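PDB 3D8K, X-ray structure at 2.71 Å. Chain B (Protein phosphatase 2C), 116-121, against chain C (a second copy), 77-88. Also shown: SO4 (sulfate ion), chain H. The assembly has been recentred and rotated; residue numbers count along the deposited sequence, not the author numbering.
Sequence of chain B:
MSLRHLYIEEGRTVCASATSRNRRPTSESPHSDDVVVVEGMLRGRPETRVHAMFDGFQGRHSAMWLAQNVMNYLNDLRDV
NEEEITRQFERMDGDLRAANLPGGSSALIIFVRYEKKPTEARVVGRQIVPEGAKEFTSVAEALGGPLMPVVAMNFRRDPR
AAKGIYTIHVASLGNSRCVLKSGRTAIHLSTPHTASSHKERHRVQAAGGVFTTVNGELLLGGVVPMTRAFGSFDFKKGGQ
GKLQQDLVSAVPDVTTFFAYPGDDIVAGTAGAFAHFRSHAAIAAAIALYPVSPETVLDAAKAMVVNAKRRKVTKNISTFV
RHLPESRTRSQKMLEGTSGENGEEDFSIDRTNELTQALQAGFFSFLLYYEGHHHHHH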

ATOM      1  N   LYS B 116      -3.138  20.990   1.680  1.00 31.49           N
ATOM      2  CA  LYS B 116      -3.028  21.663   0.391  1.00 31.58           C
ATOM      3  C   LYS B 116      -4.477  21.948  -0.011  1.00 31.62           C
ATOM      4  O   LYS B 116      -5.280  21.029  -0.170  1.00 32.63           O
ATOM      5  CB  LYS B 116      -2.342  20.768  -0.642  1.00 31.83           C
ATOM      6  CG  LYS B 116      -3.122  19.528  -1.036  1.00 35.38           C
ATOM      7  CD  LYS B 116      -2.537  18.861  -2.277  1.00 37.65           C
ATOM      8  CE  LYS B 116      -3.303  17.590  -2.619  1.00 39.58           C
ATOM      9  NZ  LYS B 116      -2.812  17.021  -3.904  1.00 37.26           N
ATOM     10  N   LYS B 117      -4.823  23.220  -0.138  1.00 31.09           N
ATOM     11  CA  LYS B 117      -6.189  23.591  -0.482  1.00 30.66           C
ATOM     12  C   LYS B 117      -7.178  23.427   0.700  1.00 27.55           C
ATOM     13  O   LYS B 117      -8.185  22.719   0.599  1.00 26.50           O
ATOM     14  CB  LYS B 117      -6.665  22.782  -1.702  1.00 31.94           C
ATOM     15  CG  LYS B 117      -5.894  23.097  -2.976  1.00 36.33           C
ATOM     16  CD  LYS B 117      -6.522  22.455  -4.211  1.00 41.01           C
ATOM     17  CE  LYS B 117      -5.705  22.725  -5.479  1.00 43.12           C
ATOM     18  NZ  LYS B 117      -6.155  21.950  -6.677  1.00 45.38           N
ATOM     19  N   PRO B 118      -6.902  24.096   1.835  1.00 25.41           N
ATOM     20  CA  PRO B 118      -7.770  24.017   3.016  1.00 25.57           C
ATOM     21  C   PRO B 118      -9.105  24.690   2.750  1.00 26.43           C
ATOM     22  O   PRO B 118      -9.229  25.472   1.810  1.00 27.55           O
ATOM     23  CB  PRO B 118      -6.968  24.759   4.077  1.00 25.19           C
ATOM     24  CG  PRO B 118      -6.326  25.841   3.277  1.00 23.57           C
ATOM     25  CD  PRO B 118      -5.814  25.063   2.068  1.00 25.00           C
ATOM     26  N   THR B 119     -10.093  24.405   3.589  1.00 25.75           N
ATOM     27  CA  THR B 119     -11.406  24.996   3.416  1.00 25.19           C
ATOM     28  C   THR B 119     -11.560  26.275   4.221  1.00 25.26           C
ATOM     29  O   THR B 119     -10.725  26.597   5.061  1.00 24.74           O
ATOM     30  CB  THR B 119     -12.516  24.003   3.816  1.00 27.30           C
ATOM     31  OG1 THR B 119     -13.784  24.673   3.816  1.00 27.72           O
ATOM     32  CG2 THR B 119     -12.249  23.419   5.191  1.00 25.37           C
ATOM     33  N   GLU B 120     -12.633  27.008   3.946  1.00 26.64           N
ATOM     34  CA  GLU B 120     -12.915  28.254   4.644  1.00 28.41           C
ATOM     35  C   GLU B 120     -13.184  27.985   6.115  1.00 27.06           C
ATOM     36  O   GLU B 120     -13.586  26.889   6.492  1.00 27.59           O
ATOM     37  CB  GLU B 120     -14.139  28.943   4.041  1.00 31.60           C
ATOM     38  CG  GLU B 120     -13.909  29.641   2.713  1.00 37.71           C
ATOM     39  CD  GLU B 120     -15.173  30.330   2.201  1.00 40.90           C
ATOM     40  OE1 GLU B 120     -15.730  31.176   2.947  1.00 41.02           O
ATOM     41  OE2 GLU B 120     -15.599  30.021   1.058  1.00 39.58           O
ATOM     42  N   ALA B 121     -12.983  28.999   6.943  1.00 25.47           N
ATOM     43  CA  ALA B 121     -13.212  28.833   8.359  1.00 25.17           C
ATOM     44  C   ALA B 121     -13.325  30.168   9.064  1.00 24.47           C
ATOM     45  O   ALA B 121     -12.665  31.130   8.692  1.00 23.66           O
ATOM     46  CB  ALA B 121     -12.077  28.027   8.965  1.00 27.09           C
TER
ATOM     47  N   LEU C  77     -13.871  19.241  -4.166  1.00 30.29           N
ATOM     48  CA  LEU C  77     -14.500  19.781  -2.961  1.00 31.39           C
ATOM     49  C   LEU C  77     -13.448  19.838  -1.856  1.00 32.05           C
ATOM     50  O   LEU C  77     -12.835  18.814  -1.521  1.00 30.77           O
ATOM     51  CB  LEU C  77     -15.646  18.873  -2.499  1.00 31.48           C
ATOM     52  CG  LEU C  77     -16.896  18.791  -3.368  1.00 30.88           C
ATOM     53  CD1 LEU C  77     -17.746  17.613  -2.925  1.00 29.65           C
ATOM     54  CD2 LEU C  77     -17.664  20.094  -3.274  1.00 28.57           C
ATOM     55  N   ARG C  78     -13.232  21.027  -1.298  1.00 33.31           N
ATOM     56  CA  ARG C  78     -12.249  21.199  -0.221  1.00 33.98           C
ATOM     57  C   ARG C  78     -12.818  20.709   1.088  1.00 34.54           C
ATOM     58  O   ARG C  78     -12.146  20.676   2.110  1.00 36.47           O
ATOM     59  CB  ARG C  78     -11.859  22.663  -0.063  1.00 32.26           C
ATOM     60  CG  ARG C  78     -11.144  23.231  -1.237  1.00 30.20           C
ATOM     61  CD  ARG C  78     -10.379  24.448  -0.823  1.00 30.42           C
ATOM     62  NE  ARG C  78      -9.730  25.064  -1.963  1.00 33.08           N
ATOM     63  CZ  ARG C  78      -8.781  25.985  -1.873  1.00 35.84           C
ATOM     64  NH1 ARG C  78      -8.360  26.401  -0.686  1.00 37.46           N
ATOM     65  NH2 ARG C  78      -8.256  26.492  -2.976  1.00 38.70           N
ATOM     66  N   ASP C  79     -14.086  20.352   1.035  1.00 35.36           N
ATOM     67  CA  ASP C  79     -14.809  19.838   2.172  1.00 34.97           C
ATOM     68  C   ASP C  79     -16.203  19.618   1.640  1.00 34.63           C
ATOM     69  O   ASP C  79     -16.573  20.175   0.609  1.00 36.25           O
ATOM     70  CB  ASP C  79     -14.807  20.843   3.318  1.00 37.82           C
ATOM     71  CG  ASP C  79     -15.478  20.299   4.553  1.00 41.05           C
ATOM     72  OD1 ASP C  79     -15.303  19.088   4.825  1.00 42.41           O
ATOM     73  OD2 ASP C  79     -16.178  21.074   5.243  1.00 42.21           O
ATOM     74  N   VAL C  80     -16.975  18.786   2.312  1.00 33.51           N
ATOM     75  CA  VAL C  80     -18.315  18.520   1.839  1.00 31.71           C
ATOM     76  C   VAL C  80     -19.316  19.334   2.635  1.00 31.41           C
ATOM     77  O   VAL C  80     -19.597  19.039   3.787  1.00 32.30           O
ATOM     78  CB  VAL C  80     -18.632  17.006   1.916  1.00 30.99           C
ATOM     79  CG1 VAL C  80     -18.140  16.451   3.237  1.00 34.89           C
ATOM     80  CG2 VAL C  80     -20.124  16.764   1.763  1.00 31.21           C
ATOM     81  N   ASN C  81     -19.806  20.398   2.007  1.00 31.27           N
ATOM     82  CA  ASN C  81     -20.792  21.292   2.596  1.00 30.31           C
ATOM     83  C   ASN C  81     -21.455  22.093   1.489  1.00 31.04           C
ATOM     84  O   ASN C  81     -21.107  21.970   0.315  1.00 28.81           O
ATOM     85  CB  ASN C  81     -20.159  22.251   3.616  1.00 29.65           C
ATOM     86  CG  ASN C  81     -19.148  23.207   2.996  1.00 30.19           C
ATOM     87  OD1 ASN C  81     -19.462  23.955   2.075  1.00 31.16           O
ATOM     88  ND2 ASN C  81     -17.928  23.193   3.515  1.00 30.17           N
ATOM     89  N   GLU C  82     -22.416  22.917   1.876  1.00 32.64           N
ATOM     90  CA  GLU C  82     -23.137  23.741   0.923  1.00 33.34           C
ATOM     91  C   GLU C  82     -22.228  24.582   0.036  1.00 32.21           C
ATOM     92  O   GLU C  82     -22.195  24.380  -1.169  1.00 33.71           O
ATOM     93  CB  GLU C  82     -24.120  24.633   1.672  1.00 34.95           C
ATOM     94  CG  GLU C  82     -24.757  25.714   0.843  1.00 39.42           C
ATOM     95  CD  GLU C  82     -25.846  26.428   1.609  1.00 42.56           C
ATOM     96  OE1 GLU C  82     -26.385  27.429   1.091  1.00 43.15           O
ATOM     97  OE2 GLU C  82     -26.166  25.980   2.735  1.00 44.93           O
ATOM     98  N   GLU C  83     -21.485  25.511   0.628  1.00 31.51           N
ATOM     99  CA  GLU C  83     -20.597  26.391  -0.134  1.00 30.90           C
ATOM    100  C   GLU C  83     -19.731  25.656  -1.139  1.00 30.24           C
ATOM    101  O   GLU C  83     -19.625  26.065  -2.300  1.00 30.75           O
ATOM    102  CB  GLU C  83     -19.704  27.194   0.807  1.00 31.00           C
ATOM    103  CG  GLU C  83     -20.487  27.886   1.917  1.00 36.82           C
ATOM    104  CD  GLU C  83     -20.311  27.226   3.281  1.00 38.07           C
ATOM    105  OE1 GLU C  83     -19.328  27.568   3.982  1.00 38.63           O
ATOM    106  OE2 GLU C  83     -21.145  26.365   3.642  1.00 37.65           O
ATOM    107  N   GLU C  84     -19.114  24.566  -0.700  1.00 29.86           N
ATOM    108  CA  GLU C  84     -18.249  23.788  -1.577  1.00 28.64           C
ATOM    109  C   GLU C  84     -19.021  23.011  -2.647  1.00 26.68           C
ATOM    110  O   GLU C  84     -18.543  22.863  -3.764  1.00 26.50           O
ATOM    111  CB  GLU C  84     -17.396  22.830  -0.750  1.00 29.51           C
ATOM    112  CG  GLU C  84     -15.998  22.656  -1.300  1.00 35.05           C
ATOM    113  CD  GLU C  84     -15.208  23.955  -1.285  1.00 36.88           C
ATOM    114  OE1 GLU C  84     -14.999  24.518  -0.191  1.00 38.18           O
ATOM    115  OE2 GLU C  84     -14.799  24.415  -2.370  1.00 38.32           O
ATOM    116  N   ILE C  85     -20.210  22.524  -2.309  1.00 24.30           N
ATOM    117  CA  ILE C  85     -21.015  21.764  -3.256  1.00 23.74           C
ATOM    118  C   ILE C  85     -21.635  22.672  -4.321  1.00 24.32           C
ATOM    119  O   ILE C  85     -21.779  22.283  -5.484  1.00 24.11           O
ATOM    120  CB  ILE C  85     -22.146  20.992  -2.532  1.00 22.87           C
ATOM    121  CG1 ILE C  85     -21.550  19.965  -1.564  1.00 23.49           C
ATOM    122  CG2 ILE C  85     -23.015  20.270  -3.537  1.00 20.74           C
ATOM    123  CD1 ILE C  85     -22.590  19.249  -0.687  1.00 21.10           C
ATOM    124  N   THR C  86     -22.009  23.881  -3.913  1.00 23.02           N
ATOM    125  CA  THR C  86     -22.614  24.847  -4.820  1.00 22.94           C
ATOM    126  C   THR C  86     -21.601  25.340  -5.850  1.00 22.89           C
ATOM    127  O   THR C  86     -21.920  25.512  -7.025  1.00 21.75           O
ATOM    128  CB  THR C  86     -23.164  26.055  -4.035  1.00 22.23           C
ATOM    129  OG1 THR C  86     -24.314  25.651  -3.285  1.00 23.39           O
ATOM    130  CG2 THR C  86     -23.542  27.181  -4.968  1.00 20.50           C
ATOM    131  N   ARG C  87     -20.375  25.554  -5.389  1.00 23.58           N
ATOM    132  CA  ARG C  87     -19.295  26.049  -6.230  1.00 24.52           C
ATOM    133  C   ARG C  87     -18.954  25.105  -7.367  1.00 25.27           C
ATOM    134  O   ARG C  87     -18.662  25.536  -8.477  1.00 25.87           O
ATOM    135  CB  ARG C  87     -18.056  26.286  -5.378  1.00 23.72           C
ATOM    136  CG  ARG C  87     -16.857  26.736  -6.158  1.00 23.94           C
ATOM    137  CD  ARG C  87     -15.611  26.685  -5.300  1.00 25.78           C
ATOM    138  NE  ARG C  87     -15.637  27.685  -4.242  1.00 26.83           N
ATOM    139  CZ  ARG C  87     -15.578  28.991  -4.458  1.00 28.28           C
ATOM    140  NH1 ARG C  87     -15.491  29.449  -5.700  1.00 27.32           N
ATOM    141  NH2 ARG C  87     -15.597  29.832  -3.431  1.00 29.90           N
ATOM    142  N   GLN C  88     -19.001  23.811  -7.089  1.00 26.38           N
ATOM    143  CA  GLN C  88     -18.681  22.820  -8.102  1.00 27.04           C
ATOM    144  C   GLN C  88     -19.806  22.756  -9.135  1.00 27.69           C
ATOM    145  O   GLN C  88     -19.565  22.525 -10.327  1.00 27.30           O
ATOM    146  CB  GLN C  88     -18.469  21.462  -7.438  1.00 25.89           C
ATOM    147  CG  GLN C  88     -17.238  20.724  -7.926  1.00 25.68           C
ATOM    148  CD  GLN C  88     -15.984  21.587  -7.924  1.00 24.42           C
ATOM    149  OE1 GLN C  88     -15.671  22.259  -6.941  1.00 25.01           O
ATOM    150  NE2 GLN C  88     -15.250  21.555  -9.025  1.00 24.00           N
TER
HETATM  151  S   SO4 H 454      -9.941  24.800  -6.066  1.00 62.54           S
HETATM  152  O1  SO4 H 454     -10.031  26.247  -6.298  1.00 62.53           O
HETATM  153  O2  SO4 H 454      -9.564  24.546  -4.673  1.00 62.43           O
HETATM  154  O3  SO4 H 454     -11.243  24.189  -6.351  1.00 63.17           O
HETATM  155  O4  SO4 H 454      -8.916  24.209  -6.935  1.00 61.88           O

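The contact joins a loop of chain B, B:Lys117 to B:Glu120, to the turn of chain C that leads into a helix beginning at C:Glu82. The two backbones come closest, by CA positions, at B:Thr119 and C:Arg78, whose CA atoms lie 5.3 Å apart. No hydrogen bond links backbone to backbone across the contact. The interface is small, burying 332 Å² in total, and C:Arg78 contributes the largest share of any residue.

A single hydrogen bond crosses between the stretches. C:Arg78 points its CA-to-CB bond toward chain B, and its extended side chain (chi1 m, chi2 and chi3 t) carries the guanidinium along B:Lys117 and B:Pro118. There NH1 of C:Arg78 donates to the carbonyl O of B:Pro118 at 2.8 Å with an N-H...O angle of 170°, short and almost linear. Proline has no backbone N-H to offer, but its carbonyl remains a good acceptor, and this one lies near the guanidinium plane, where the N-H groups point. Another part of the guanidinium edge, on the NE side, serves a sulfate, probably from the crystallisation liquor: NE and NH2 of C:Arg78 both donate to sulfate O2, at 2.8 and 2.9 Å respectively. The cation is thus matched by an anion on one part of its edge and by a neutral carbonyl on another. B:Lys117 brings a second positive charge to the same region, although its NZ stays 3.6 Å from sulfate O4.

Van der Waals packing supports this bond. CA of B:Lys117 sits over one face of the C:Arg78 guanidinium, leaving the polar edge free for its acceptors, while O of B:Lys117 lies 3.1 Å from CD of C:Arg78. B:Thr119 packs against the turn itself: its CB is 3.8 Å from O of C:Arg78 and 3.9 Å from CB of C:Asp79. Its hydroxyl makes no hydrogen bond to chain C, with OG1 4.2 Å from OE1 of C:Glu84; within its own chain OG1 forms a weak bond, 3.5 Å long, to O of B:Glu120.

Charge adds a looser pairing at the helix. OE2 of B:Glu120 lies near the plane of the C:Arg87 guanidinium, at its edge, but the 4.5 Å to NH2 of C:Arg87 is beyond salt-bridge range, so any attraction acts at longer reach. C:Arg87 also has a partner in its own chain, a long salt bridge of 3.9 Å from its NE to OE2 of C:Glu84.

Bonds within chain C tie together the surface that B:Thr119 meets. C:Asn81 caps the helix, its OD1 accepting from N of C:Glu84 at 2.9 Å and 173°, which satisfies an N-H in the first turn that has no preceding helical carbonyl to use. The other end of the same amide, ND2 of C:Asn81, donates to OD2 of C:Asp79 at 3.2 Å, linking the turn to the helix start.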